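Local coordinates for protein putative diguanylate cyclase (GGDEF) with PAS/PAC domain (Rhodopseudomonas palustris, PDB 3LIF) that probably makes cyclic di-GMP from two GTP molecules as a membrane protein, the piece described being its extracellular sensor domain of PDC fold, at residues His30-Ala35 / Leu112-Pro117. Residues are numbered along the deposited sequence; the frame is centred on the assembly and turned at random. Where two conformers were deposited one is given.
Sequences HTFQGA and LLITGP
The ring of Phe-32 meets Leu-112 at its edge, where methyl CD1 of the leucine lies near the ring plane, 4.1 Å from Phe-32 CD2. Ile-114 comes in obliquely, its CD1 off the ring plane and 4.0 Å from Phe-32 CE2, so neighbouring ring carbons each take one methyl. Both aliphatic side chains cross the phenylalanine at about a right angle. A chi1 of -73° sets CG of Phe-32 anti to the carbonyl carbon and brings the ring edge up to the leucine. Leu-112 CD1 also lies 3.9 Å from the backbone O of Phe-32, so the one methyl touches both the ring and the main chain of this residue. The side-chain contacts are all apolar, and no hydrogen bond joins the two segments. They pack the long N-terminal helix 5-47 of this PDC (Cache-type) sensor domain against strand 113-119 and the residue just before it; the strand is an outermost one of the first of two five-stranded antiparallel sheets that share the order 2-1-5-4-3. Val-130, from the adjacent strand 126-135, touches both Phe-32 and Leu-112. Leu-232, on strand 232-239 of the second sheet, contacts Phe-32 and Ile-114.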
loop_
_atom_site.group_PDB
_atom_site.type_symbol
_atom_site.label_atom_id
_atom_site.label_comp_id
_atom_site.label_asym_id
_atom_site.label_seq_id
_atom_site.Cartn_x
_atom_site.Cartn_y
_atom_site.Cartn_z
ATOM N N HIS A 30 8.396 -0.822 6.647
ATOM C CA HIS A 30 9.647 -0.243 6.166
ATOM C C HIS A 30 9.427 0.382 4.784
ATOM O O HIS A 30 9.969 1.461 4.506
ATOM C CB HIS A 30 10.824 -1.260 6.104
ATOM C CG HIS A 30 11.309 -1.757 7.439
ATOM N ND1 HIS A 30 11.265 -0.995 8.588
ATOM C CD2 HIS A 30 11.870 -2.944 7.792
ATOM C CE1 HIS A 30 11.754 -1.700 9.596
ATOM N NE2 HIS A 30 12.128 -2.884 9.137
ATOM N N THR A 31 8.644 -0.285 3.924
ATOM C CA THR A 31 8.425 0.239 2.565
ATOM C C THR A 31 7.670 1.582 2.565
ATOM O O THR A 31 8.100 2.546 1.946
ATOM C CB THR A 31 7.629 -0.706 1.746
ATOM O OG1 THR A 31 8.306 -1.970 1.697
ATOM C CG2 THR A 31 7.455 -0.148 0.355
ATOM N N PHE A 32 6.558 1.654 3.279
ATOM C CA PHE A 32 5.893 2.948 3.408
ATOM C C PHE A 32 6.766 4.011 4.068
ATOM O O PHE A 32 6.759 5.163 3.621
ATOM C CB PHE A 32 4.494 2.821 4.036
ATOM C CG PHE A 32 3.506 2.228 3.080
ATOM C CD1 PHE A 32 3.412 0.855 2.923
ATOM C CD2 PHE A 32 2.728 3.044 2.261
ATOM C CE1 PHE A 32 2.528 0.301 1.992
ATOM C CE2 PHE A 32 1.820 2.488 1.372
ATOM C CZ PHE A 32 1.748 1.130 1.209
ATOM N N GLN A 33 7.535 3.624 5.093
ATOM C CA GLN A 33 8.396 4.549 5.792
ATOM C C GLN A 33 9.357 5.118 4.758
ATOM O O GLN A 33 9.589 6.313 4.672
ATOM C CB GLN A 33 9.215 3.761 6.754
ATOM C CG GLN A 33 9.837 4.556 7.845
ATOM C CD GLN A 33 9.068 4.246 9.129
ATOM O OE1 GLN A 33 9.591 3.560 10.020
ATOM N NE2 GLN A 33 7.796 4.699 9.210
ATOM N N GLY A 34 9.900 4.241 3.943
ATOM C CA GLY A 34 10.830 4.689 2.937
ATOM C C GLY A 34 10.220 5.811 2.132
ATOM O O GLY A 34 10.882 6.807 1.870
ATOM N N ALA A 35 8.946 5.638 1.755
ATOM C CA ALA A 35 8.241 6.530 0.883
ATOM C C ALA A 35 7.936 7.781 1.666
ATOM O O ALA A 35 8.079 8.883 1.146
ATOM C CB ALA A 35 6.955 5.876 0.392
ATOM N N LEU A 112 1.427 10.464 5.884
ATOM C CA LEU A 112 1.414 9.934 4.532
ATOM C C LEU A 112 -0.049 9.526 4.372
ATOM O O LEU A 112 -0.548 8.865 5.235
ATOM C CB LEU A 112 2.205 8.694 4.528
ATOM C CG LEU A 112 3.313 8.538 3.525
ATOM C CD1 LEU A 112 3.426 7.044 3.079
ATOM C CD2 LEU A 112 3.145 9.442 2.345
ATOM N N LEU A 113 -0.782 9.944 3.350
ATOM C CA LEU A 113 -2.191 9.533 3.271
ATOM C C LEU A 113 -2.214 8.469 2.230
ATOM O O LEU A 113 -1.522 8.604 1.175
ATOM C CB LEU A 113 -3.061 10.657 2.792
ATOM C CG LEU A 113 -4.581 10.734 3.014
ATOM C CD1 LEU A 113 -5.246 11.132 1.632
ATOM C CD2 LEU A 113 -5.308 9.584 3.667
ATOM N N ILE A 114 -2.952 7.398 2.515
ATOM C CA ILE A 114 -3.058 6.332 1.510
ATOM C C ILE A 114 -4.426 6.337 0.911
ATOM O O ILE A 114 -5.395 6.315 1.617
ATOM C CB ILE A 114 -2.785 4.931 2.074
ATOM C CG1 ILE A 114 -1.409 4.893 2.743
ATOM C CG2 ILE A 114 -2.951 3.845 0.958
ATOM C CD1 ILE A 114 -1.258 3.735 3.558
ATOM N N THR A 115 -4.505 6.392 -0.395
ATOM C CA THR A 115 -5.780 6.638 -1.041
ATOM C C THR A 115 -5.892 5.669 -2.192
ATOM O O THR A 115 -4.894 5.420 -2.891
ATOM C CB THR A 115 -5.759 8.030 -1.641
ATOM O OG1 THR A 115 -5.719 8.980 -0.577
ATOM C CG2 THR A 115 -6.970 8.256 -2.510
ATOM N N GLY A 116 -7.072 5.111 -2.394
ATOM C CA GLY A 116 -7.251 4.108 -3.479
ATOM C C GLY A 116 -8.492 3.262 -3.303
ATOM O O GLY A 116 -9.048 3.224 -2.215
ATOM N N PRO A 117 -8.892 2.554 -4.350
ATOM C CA PRO A 117 -8.155 2.576 -5.609
ATOM C C PRO A 117 -8.657 3.719 -6.501
ATOM O O PRO A 117 -9.829 4.025 -6.463
ATOM C CB PRO A 117 -8.527 1.240 -6.260
ATOM C CG PRO A 117 -9.864 0.835 -5.602
ATOM C CD PRO A 117 -10.090 1.700 -4.414
#